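Local coordinates for protein chorismate synthase (Campylobacter jejuni, PDB 1SQ1) that probably uses reduced FMN to convert 5-enolpyruvylshikimate-3-phosphate into chorismate and phosphate, the last step of the shikimate pathway, at residues A[288-296]-A[320-329]; A[28-39]-A[133-144]. All coordinates share one frame; numbering follows the deposited sequence.

Interaction 1 (A[288-296]-A[320-329]); sequences LKTYFKPTP and HDPCVGVRGS. With SO4 (sulfate ion), chain B.
Thr295 meets Asp321 and Val324 through polar bonds, while Phe292 packs on Gly325 and Gly328. Thr295 OG1 donates to the backbone oxygen Asp321 O (2.5 Å) and weakly accepts from Val324 N at 3.5 Å, so a threonine suits a place where one hydroxyl must serve both a carbonyl and an amide. Its methyl meets the imidazole, with Thr295 CG2 3.3 Å from His320 NE2. The Phe292 ring lies against the start of the helix: Gly325 CA sits over one face in a CH-pi contact, 4.1 Å from the centroid and 26° off the normal. Farther out on the ring, Phe292 CZ reaches Gly328 CA at 3.5 Å. Having no side chains, the two glycines let the ring come this close to helix backbone. With CG anti to the carbonyl carbon, chi1 -71° turns the Phe292 ring toward them. In the second shell, an Asx turn shapes the loop, as Asp321 OD1 accepts from Cys323 N. Residues 293-296 probably belong to the FMN site. A sulfate, probably from the crystallisation liquor, accepts a weak bond from Lys293 NZ to its O3 (3.0 Å), and bonds from Ala239 N of the same chain and Gly278 N of the second subunit. Phe292 ends strand 286-292 and packs on Val207 and Val240 of the flanking strands 205-212 and 240-245, against the start of helix 325-346, while Pro322 and Cys323 lean on helix 186-198.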
loop_
_atom_site.group_PDB
_atom_site.type_symbol
_atom_site.label_atom_id
_atom_site.label_comp_id
_atom_site.label_asym_id
_atom_site.label_seq_id
_atom_site.Cartn_x
_atom_site.Cartn_y
_atom_site.Cartn_z
ATOM N N LEU A 288 14.053 -22.114 8.262
ATOM C CA LEU A 288 12.666 -22.092 7.819
ATOM C C LEU A 288 12.252 -23.432 7.254
ATOM O O LEU A 288 12.965 -24.003 6.444
ATOM C CB LEU A 288 12.483 -21.037 6.725
ATOM C CG LEU A 288 13.091 -19.677 7.010
ATOM C CD1 LEU A 288 12.743 -18.717 5.892
ATOM C CD2 LEU A 288 12.583 -19.183 8.345
ATOM N N LYS A 289 11.100 -23.936 7.666
ATOM C CA LYS A 289 10.650 -25.206 7.133
ATOM C C LYS A 289 9.262 -25.064 6.535
ATOM O O LYS A 289 8.348 -24.566 7.195
ATOM C CB LYS A 289 10.652 -26.275 8.224
ATOM C CG LYS A 289 11.948 -26.397 9.001
ATOM C CD LYS A 289 11.881 -27.615 9.883
ATOM C CE LYS A 289 12.978 -27.638 10.933
ATOM N NZ LYS A 289 12.771 -26.567 11.965
ATOM N N THR A 290 9.120 -25.493 5.280
ATOM C CA THR A 290 7.853 -25.432 4.546
ATOM C C THR A 290 7.358 -26.839 4.198
ATOM O O THR A 290 8.023 -27.585 3.471
ATOM C CB THR A 290 8.005 -24.671 3.228
ATOM O OG1 THR A 290 8.536 -23.376 3.491
ATOM C CG2 THR A 290 6.667 -24.517 2.551
ATOM N N TYR A 291 6.174 -27.183 4.691
ATOM C CA TYR A 291 5.587 -28.490 4.440
ATOM C C TYR A 291 4.554 -28.503 3.329
ATOM O O TYR A 291 3.512 -27.862 3.415
ATOM C CB TYR A 291 4.966 -29.002 5.726
ATOM C CG TYR A 291 5.983 -29.106 6.821
ATOM C CD1 TYR A 291 6.822 -30.210 6.916
ATOM C CD2 TYR A 291 6.156 -28.068 7.722
ATOM C CE1 TYR A 291 7.811 -30.274 7.884
ATOM C CE2 TYR A 291 7.144 -28.120 8.692
ATOM C CZ TYR A 291 7.966 -29.222 8.764
ATOM O OH TYR A 291 8.959 -29.256 9.705
ATOM N N PHE A 292 4.854 -29.261 2.290
ATOM C CA PHE A 292 3.971 -29.378 1.153
ATOM C C PHE A 292 3.054 -30.598 1.237
ATOM O O PHE A 292 3.469 -31.692 1.644
ATOM C CB PHE A 292 4.787 -29.465 -0.131
ATOM C CG PHE A 292 5.465 -28.180 -0.515
ATOM C CD1 PHE A 292 6.561 -27.708 0.203
ATOM C CD2 PHE A 292 5.042 -27.475 -1.634
ATOM C CE1 PHE A 292 7.217 -26.557 -0.182
ATOM C CE2 PHE A 292 5.694 -26.320 -2.029
ATOM C CZ PHE A 292 6.788 -25.860 -1.305
ATOM N N LYS A 293 1.801 -30.409 0.837
ATOM C CA LYS A 293 0.837 -31.499 0.845
ATOM C C LYS A 293 0.948 -32.204 -0.495
ATOM O O LYS A 293 1.580 -31.690 -1.423
ATOM C CB LYS A 293 -0.583 -30.959 1.015
ATOM C CG LYS A 293 -1.178 -30.329 -0.243
ATOM C CD LYS A 293 -2.600 -29.805 -0.009
ATOM C CE LYS A 293 -3.208 -29.268 -1.301
ATOM N NZ LYS A 293 -4.657 -28.988 -1.146
ATOM N N PRO A 294 0.355 -33.400 -0.613
ATOM C CA PRO A 294 0.435 -34.101 -1.893
ATOM C C PRO A 294 -0.377 -33.374 -2.960
ATOM O O PRO A 294 -1.474 -32.869 -2.701
ATOM C CB PRO A 294 -0.117 -35.487 -1.567
ATOM C CG PRO A 294 -1.021 -35.232 -0.403
ATOM C CD PRO A 294 -0.230 -34.267 0.421
ATOM N N THR A 295 0.194 -33.311 -4.155
ATOM C CA THR A 295 -0.421 -32.667 -5.311
ATOM C C THR A 295 -1.868 -33.113 -5.468
ATOM O O THR A 295 -2.151 -34.310 -5.488
ATOM C CB THR A 295 0.322 -33.059 -6.582
ATOM O OG1 THR A 295 1.692 -33.339 -6.265
ATOM C CG2 THR A 295 0.251 -31.940 -7.593
ATOM N N PRO A 296 -2.804 -32.159 -5.607
ATOM C CA PRO A 296 -4.230 -32.486 -5.762
ATOM C C PRO A 296 -4.552 -33.234 -7.061
ATOM O O PRO A 296 -4.419 -32.683 -8.159
ATOM C CB PRO A 296 -4.900 -31.119 -5.705
ATOM C CG PRO A 296 -3.882 -30.241 -6.377
ATOM C CD PRO A 296 -2.580 -30.708 -5.740
ATOM N N HIS A 320 1.735 -35.754 -14.666
ATOM C CA HIS A 320 1.437 -34.910 -13.503
ATOM C C HIS A 320 2.641 -34.807 -12.556
ATOM O O HIS A 320 3.762 -35.165 -12.922
ATOM C CB HIS A 320 0.231 -35.473 -12.745
ATOM C CG HIS A 320 -0.441 -34.482 -11.851
ATOM N ND1 HIS A 320 -1.078 -33.359 -12.336
ATOM C CD2 HIS A 320 -0.583 -34.444 -10.506
ATOM C CE1 HIS A 320 -1.585 -32.672 -11.325
ATOM N NE2 HIS A 320 -1.296 -33.311 -10.204
ATOM N N ASP A 321 2.422 -34.307 -11.344
ATOM C CA ASP A 321 3.522 -34.205 -10.395
ATOM C C ASP A 321 3.176 -34.997 -9.138
ATOM O O ASP A 321 2.364 -34.561 -8.319
ATOM C CB ASP A 321 3.808 -32.742 -10.024
ATOM C CG ASP A 321 5.209 -32.549 -9.443
ATOM O OD1 ASP A 321 5.717 -33.483 -8.779
ATOM O OD2 ASP A 321 5.794 -31.461 -9.639
ATOM N N PRO A 322 3.784 -36.184 -8.980
ATOM C CA PRO A 322 3.553 -37.051 -7.827
ATOM C C PRO A 322 4.099 -36.469 -6.530
ATOM O O PRO A 322 3.821 -36.976 -5.446
ATOM C CB PRO A 322 4.265 -38.334 -8.228
ATOM C CG PRO A 322 5.407 -37.829 -9.039
ATOM C CD PRO A 322 4.729 -36.815 -9.918
ATOM N N CYS A 323 4.888 -35.408 -6.650
ATOM C CA CYS A 323 5.467 -34.764 -5.479
ATOM C C CYS A 323 5.927 -33.368 -5.833
ATOM O O CYS A 323 7.093 -33.157 -6.158
ATOM C CB CYS A 323 6.656 -35.561 -4.958
ATOM S SG CYS A 323 7.404 -34.806 -3.511
ATOM N N VAL A 324 5.010 -32.414 -5.750
ATOM C CA VAL A 324 5.319 -31.038 -6.098
ATOM C C VAL A 324 6.187 -30.348 -5.054
ATOM O O VAL A 324 6.661 -29.240 -5.270
ATOM C CB VAL A 324 4.018 -30.235 -6.324
ATOM C CG1 VAL A 324 3.263 -30.055 -5.006
ATOM C CG2 VAL A 324 4.338 -28.905 -6.965
ATOM N N GLY A 325 6.395 -31.004 -3.919
ATOM C CA GLY A 325 7.235 -30.428 -2.882
ATOM C C GLY A 325 8.687 -30.320 -3.331
ATOM O O GLY A 325 9.487 -29.618 -2.714
ATOM N N VAL A 326 9.046 -31.023 -4.399
ATOM C CA VAL A 326 10.407 -30.953 -4.901
ATOM C C VAL A 326 10.549 -29.638 -5.645
ATOM O O VAL A 326 11.403 -28.831 -5.296
ATOM C CB VAL A 326 10.739 -32.136 -5.839
ATOM C CG1 VAL A 326 12.037 -31.864 -6.584
ATOM C CG2 VAL A 326 10.883 -33.410 -5.025
ATOM N N ARG A 327 9.714 -29.421 -6.660
ATOM C CA ARG A 327 9.736 -28.173 -7.431
ATOM C C ARG A 327 9.467 -27.039 -6.441
ATOM O O ARG A 327 10.037 -25.957 -6.544
ATOM C CB ARG A 327 8.646 -28.189 -8.523
ATOM C CG ARG A 327 8.597 -26.954 -9.430
ATOM C CD ARG A 327 7.416 -27.001 -10.454
ATOM N NE ARG A 327 6.260 -26.173 -10.056
ATOM C CZ ARG A 327 5.193 -25.910 -10.826
ATOM N NH1 ARG A 327 5.108 -26.407 -12.058
ATOM N NH2 ARG A 327 4.206 -25.134 -10.374
ATOM N N GLY A 328 8.617 -27.314 -5.460
ATOM C CA GLY A 328 8.275 -26.308 -4.473
ATOM C C GLY A 328 9.443 -25.798 -3.659
ATOM O O GLY A 328 9.420 -24.663 -3.183
ATOM N N SER A 329 10.461 -26.628 -3.475
ATOM C CA SER A 329 11.616 -26.202 -2.699
ATOM C C SER A 329 12.308 -25.079 -3.462
ATOM O O SER A 329 12.797 -24.122 -2.857
ATOM C CB SER A 329 12.596 -27.350 -2.502
ATOM O OG SER A 329 13.333 -27.585 -3.690
HETATM S S SO4 B . -3.251 -24.989 -1.688
HETATM O O1 SO4 B . -3.314 -25.284 -3.136
HETATM O O2 SO4 B . -4.301 -24.003 -1.314
HETATM O O3 SO4 B . -3.464 -26.227 -0.911
HETATM O O4 SO4 B . -1.928 -24.419 -1.362
#

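Interaction 2 (A[28-39]-A[133-144]); sequences MPAGVKFDEEFL and AGGAVAAMLLRE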
loop_
_atom_site.group_PDB
_atom_site.type_symbol
_atom_site.label_atom_id
_atom_site.label_comp_id
_atom_site.label_asym_id
_atom_site.label_seq_id
_atom_site.Cartn_x
_atom_site.Cartn_y
_atom_site.Cartn_z
HETATM N N MSE A 28 14.304 -2.394 -7.387
HETATM C CA MSE A 28 15.703 -2.806 -7.356
HETATM C C MSE A 28 16.613 -1.600 -7.500
HETATM O O MSE A 28 16.413 -0.758 -8.372
HETATM C CB MSE A 28 15.993 -3.811 -8.471
HETATM C CG MSE A 28 15.562 -5.232 -8.131
HETATM SE SE MSE A 28 16.915 -6.233 -7.158
HETATM C CE MSE A 28 16.586 -5.637 -5.345
ATOM N N PRO A 29 17.622 -1.490 -6.623
ATOM C CA PRO A 29 18.531 -0.344 -6.713
ATOM C C PRO A 29 19.376 -0.408 -7.981
ATOM O O PRO A 29 19.627 -1.487 -8.513
ATOM C CB PRO A 29 19.354 -0.448 -5.427
ATOM C CG PRO A 29 19.329 -1.897 -5.109
ATOM C CD PRO A 29 17.933 -2.333 -5.458
ATOM N N ALA A 30 19.792 0.746 -8.491
ATOM C CA ALA A 30 20.594 0.761 -9.707
ATOM C C ALA A 30 22.023 0.328 -9.390
ATOM O O ALA A 30 22.458 0.322 -8.231
ATOM C CB ALA A 30 20.583 2.143 -10.320
ATOM N N GLY A 31 22.739 -0.065 -10.430
ATOM C CA GLY A 31 24.106 -0.495 -10.241
ATOM C C GLY A 31 24.237 -1.828 -9.538
ATOM O O GLY A 31 24.792 -1.904 -8.442
ATOM N N VAL A 32 23.702 -2.877 -10.156
ATOM C CA VAL A 32 23.802 -4.224 -9.600
ATOM C C VAL A 32 24.186 -5.162 -10.737
ATOM O O VAL A 32 23.537 -5.197 -11.794
ATOM C CB VAL A 32 22.477 -4.715 -8.932
ATOM C CG1 VAL A 32 22.612 -6.183 -8.539
ATOM C CG2 VAL A 32 22.189 -3.904 -7.662
ATOM N N LYS A 33 25.271 -5.897 -10.517
ATOM C CA LYS A 33 25.782 -6.824 -11.510
ATOM C C LYS A 33 24.661 -7.812 -11.829
ATOM O O LYS A 33 24.289 -8.640 -11.004
ATOM C CB LYS A 33 27.024 -7.534 -10.950
ATOM C CG LYS A 33 27.834 -8.315 -11.980
ATOM C CD LYS A 33 27.264 -9.717 -12.180
ATOM C CE LYS A 33 27.605 -10.310 -13.564
ATOM N NZ LYS A 33 27.143 -11.749 -13.694
ATOM N N PHE A 34 24.104 -7.708 -13.028
ATOM C CA PHE A 34 23.023 -8.596 -13.413
ATOM C C PHE A 34 23.543 -9.882 -14.055
ATOM O O PHE A 34 23.923 -9.902 -15.227
ATOM C CB PHE A 34 22.063 -7.866 -14.355
ATOM C CG PHE A 34 20.768 -8.591 -14.583
ATOM C CD1 PHE A 34 20.630 -9.483 -15.642
ATOM C CD2 PHE A 34 19.685 -8.390 -13.727
ATOM C CE1 PHE A 34 19.433 -10.160 -15.852
ATOM C CE2 PHE A 34 18.482 -9.064 -13.925
ATOM C CZ PHE A 34 18.355 -9.951 -14.994
ATOM N N ASP A 35 23.559 -10.954 -13.270
ATOM C CA ASP A 35 24.023 -12.255 -13.735
ATOM C C ASP A 35 22.878 -13.001 -14.400
ATOM O O ASP A 35 22.241 -13.851 -13.774
ATOM C CB ASP A 35 24.549 -13.070 -12.552
ATOM C CG ASP A 35 25.072 -14.432 -12.964
ATOM O OD1 ASP A 35 25.463 -15.209 -12.066
ATOM O OD2 ASP A 35 25.096 -14.723 -14.180
ATOM N N GLU A 36 22.629 -12.690 -15.672
ATOM C CA GLU A 36 21.542 -13.326 -16.407
ATOM C C GLU A 36 21.717 -14.825 -16.539
ATOM O O GLU A 36 20.834 -15.514 -17.036
ATOM C CB GLU A 36 21.387 -12.706 -17.793
ATOM C CG GLU A 36 20.009 -12.961 -18.395
ATOM C CD GLU A 36 19.726 -12.112 -19.628
ATOM O OE1 GLU A 36 19.988 -10.884 -19.590
ATOM O OE2 GLU A 36 19.218 -12.669 -20.629
ATOM N N GLU A 37 22.860 -15.329 -16.094
ATOM C CA GLU A 37 23.129 -16.756 -16.159
ATOM C C GLU A 37 22.500 -17.388 -14.935
ATOM O O GLU A 37 21.711 -18.325 -15.042
ATOM C CB GLU A 37 24.637 -17.015 -16.173
ATOM C CG GLU A 37 25.000 -18.468 -16.430
ATOM C CD GLU A 37 26.489 -18.691 -16.644
ATOM O OE1 GLU A 37 27.280 -18.393 -15.717
ATOM O OE2 GLU A 37 26.861 -19.171 -17.742
ATOM N N PHE A 38 22.860 -16.858 -13.770
ATOM C CA PHE A 38 22.328 -17.334 -12.500
ATOM C C PHE A 38 20.808 -17.345 -12.569
ATOM O O PHE A 38 20.152 -18.150 -11.908
ATOM C CB PHE A 38 22.783 -16.413 -11.376
ATOM C CG PHE A 38 22.102 -16.666 -10.068
ATOM C CD1 PHE A 38 20.941 -15.983 -9.730
ATOM C CD2 PHE A 38 22.619 -17.601 -9.176
ATOM C CE1 PHE A 38 20.309 -16.227 -8.520
ATOM C CE2 PHE A 38 21.996 -17.855 -7.960
ATOM C CZ PHE A 38 20.839 -17.170 -7.630
ATOM N N LEU A 39 20.254 -16.435 -13.364
ATOM C CA LEU A 39 18.813 -16.357 -13.535
ATOM C C LEU A 39 18.367 -17.554 -14.351
ATOM O O LEU A 39 17.536 -18.348 -13.914
ATOM C CB LEU A 39 18.427 -15.079 -14.276
ATOM C CG LEU A 39 17.040 -15.095 -14.919
ATOM C CD1 LEU A 39 15.965 -15.004 -13.847
ATOM C CD2 LEU A 39 16.923 -13.939 -15.889
ATOM N N ALA A 133 11.897 -16.570 -11.486
ATOM C CA ALA A 133 12.625 -15.509 -12.172
ATOM C C ALA A 133 12.837 -14.342 -11.210
ATOM O O ALA A 133 13.972 -13.940 -10.943
ATOM C CB ALA A 133 11.852 -15.037 -13.389
ATOM N N GLY A 134 11.731 -13.810 -10.691
ATOM C CA GLY A 134 11.784 -12.690 -9.765
ATOM C C GLY A 134 12.721 -12.908 -8.590
ATOM O O GLY A 134 13.520 -12.031 -8.265
ATOM N N GLY A 135 12.623 -14.063 -7.940
ATOM C CA GLY A 135 13.507 -14.353 -6.822
ATOM C C GLY A 135 14.974 -14.319 -7.245
ATOM O O GLY A 135 15.837 -13.831 -6.500
ATOM N N ALA A 136 15.257 -14.841 -8.440
ATOM C CA ALA A 136 16.612 -14.866 -8.996
ATOM C C ALA A 136 17.186 -13.462 -8.957
ATOM O O ALA A 136 18.247 -13.213 -8.380
ATOM C CB ALA A 136 16.571 -15.361 -10.437
ATOM N N VAL A 137 16.462 -12.552 -9.601
ATOM C CA VAL A 137 16.838 -11.157 -9.655
ATOM C C VAL A 137 17.092 -10.625 -8.261
ATOM O O VAL A 137 18.062 -9.918 -8.045
ATOM C CB VAL A 137 15.732 -10.311 -10.288
ATOM C CG1 VAL A 137 16.056 -8.841 -10.143
ATOM C CG2 VAL A 137 15.580 -10.685 -11.749
ATOM N N ALA A 138 16.237 -10.961 -7.306
ATOM C CA ALA A 138 16.442 -10.444 -5.968
ATOM C C ALA A 138 17.690 -11.016 -5.325
ATOM O O ALA A 138 18.311 -10.357 -4.499
ATOM C CB ALA A 138 15.224 -10.716 -5.099
ATOM N N ALA A 139 18.068 -12.236 -5.694
ATOM C CA ALA A 139 19.268 -12.839 -5.107
ATOM C C ALA A 139 20.496 -12.044 -5.540
ATOM O O ALA A 139 21.490 -11.988 -4.817
ATOM C CB ALA A 139 19.405 -14.289 -5.529
HETATM N N MSE A 140 20.423 -11.425 -6.716
HETATM C CA MSE A 140 21.526 -10.624 -7.201
HETATM C C MSE A 140 21.819 -9.496 -6.221
HETATM O O MSE A 140 22.974 -9.204 -5.943
HETATM C CB MSE A 140 21.211 -10.091 -8.599
HETATM C CG MSE A 140 21.256 -11.170 -9.676
HETATM SE SE MSE A 140 20.452 -10.640 -11.358
HETATM C CE MSE A 140 19.511 -12.282 -11.792
ATOM N N LEU A 141 20.785 -8.870 -5.674
ATOM C CA LEU A 141 20.999 -7.797 -4.700
ATOM C C LEU A 141 21.468 -8.384 -3.372
ATOM O O LEU A 141 22.199 -7.740 -2.633
ATOM C CB LEU A 141 19.710 -6.986 -4.494
ATOM C CG LEU A 141 19.638 -5.810 -3.504
ATOM C CD1 LEU A 141 19.246 -6.286 -2.134
ATOM C CD2 LEU A 141 20.968 -5.085 -3.463
ATOM N N LEU A 142 21.049 -9.613 -3.081
ATOM C CA LEU A 142 21.427 -10.291 -1.845
ATOM C C LEU A 142 22.889 -10.719 -1.830
ATOM O O LEU A 142 23.532 -10.738 -0.777
ATOM C CB LEU A 142 20.539 -11.515 -1.619
ATOM C CG LEU A 142 19.115 -11.252 -1.125
ATOM C CD1 LEU A 142 18.399 -12.575 -0.921
ATOM C CD2 LEU A 142 19.166 -10.480 0.189
ATOM N N ARG A 143 23.405 -11.078 -3.000
ATOM C CA ARG A 143 24.797 -11.492 -3.124
ATOM C C ARG A 143 25.695 -10.320 -2.739
ATOM O O ARG A 143 26.721 -10.509 -2.090
ATOM C CB ARG A 143 25.111 -11.941 -4.561
ATOM C CG ARG A 143 26.511 -12.528 -4.726
ATOM C CD ARG A 143 26.838 -12.936 -6.169
ATOM N NE ARG A 143 28.196 -13.485 -6.297
ATOM C CZ ARG A 143 28.542 -14.744 -6.019
ATOM N NH1 ARG A 143 29.806 -15.132 -6.161
ATOM N NH2 ARG A 143 27.630 -15.626 -5.619
ATOM N N GLU A 144 25.300 -9.107 -3.117
ATOM C CA GLU A 144 26.097 -7.928 -2.800
ATOM C C GLU A 144 26.316 -7.771 -1.302
ATOM O O GLU A 144 27.193 -7.022 -0.894
ATOM C CB GLU A 144 25.437 -6.664 -3.351
ATOM C CG GLU A 144 25.246 -6.674 -4.866
ATOM C CD GLU A 144 26.550 -6.568 -5.643
ATOM O OE1 GLU A 144 26.511 -6.704 -6.888
ATOM O OE2 GLU A 144 27.607 -6.334 -5.017
#
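A Met-aromatic contact between Met140 and Phe34 lies at the centre of the packing of helix 128-143 against the loop that leads into helix 36-45. Met140, a selenomethionine, sets its SE over one face of the Phe34 ring, 3.8 Å from the centroid and 29° off the normal. The terminal methyl follows over the same face, Met140 CE lying 4.2 Å from the ring centroid, and it also meets Leu39 CB at 3.9 Å. A long, flexible side chain suits this place, bending at its end to cover both the ring and the first turn of the helix. Phe38 approaches differently: Ala136 O lies at its ring edge, while Phe38 CE1 touches Ala139 CB at 3.7 Å. Small alanines let the helix surface come near, and Leu39 CD1 lies 3.5 Å from Ala136 CB. At the other end, Met28, bent at chi2 and chi3, brings CE to 3.5 Å from Leu141 CB, and Pro29 packs beside the same leucine. Asp35 is the N-cap of helix 36-45: its OD2 accepts from Phe38 N (3.1 Å), which approaches from above the carboxylate plane. Phe34 and Leu39 rest on strand 62-64, Met28 and Val137 on strand 78-82, and Ala138 and Leu141 also meet Ala341 and Leu344 of helix 325-346, with Leu352 of the third subunit covering Val32 and Leu141.

Interactions 1 and 2 lie on opposite sides of the chain's centre, 26 Å apart between centres and about 11 Å between nearest atoms, without touching. Helix 325-346 relates them: its first turn forms part of interaction 1, and its later residues pack against helix 128-143 of interaction 2. Each contact borders a different antiparallel sheet, consistent with the family's fold of helices layered between two sheets. Interaction 1 contains residues of the predicted FMN site. Interaction 2 is more distant packing, though the Ala133 side chain is about 8 Å from that of Arg46, a predicted NADP(+)-binding residue that also lies near Arg327 of interaction 1. Different neighbouring subunits pack on them, the second on interaction 1 and the third on interaction 2.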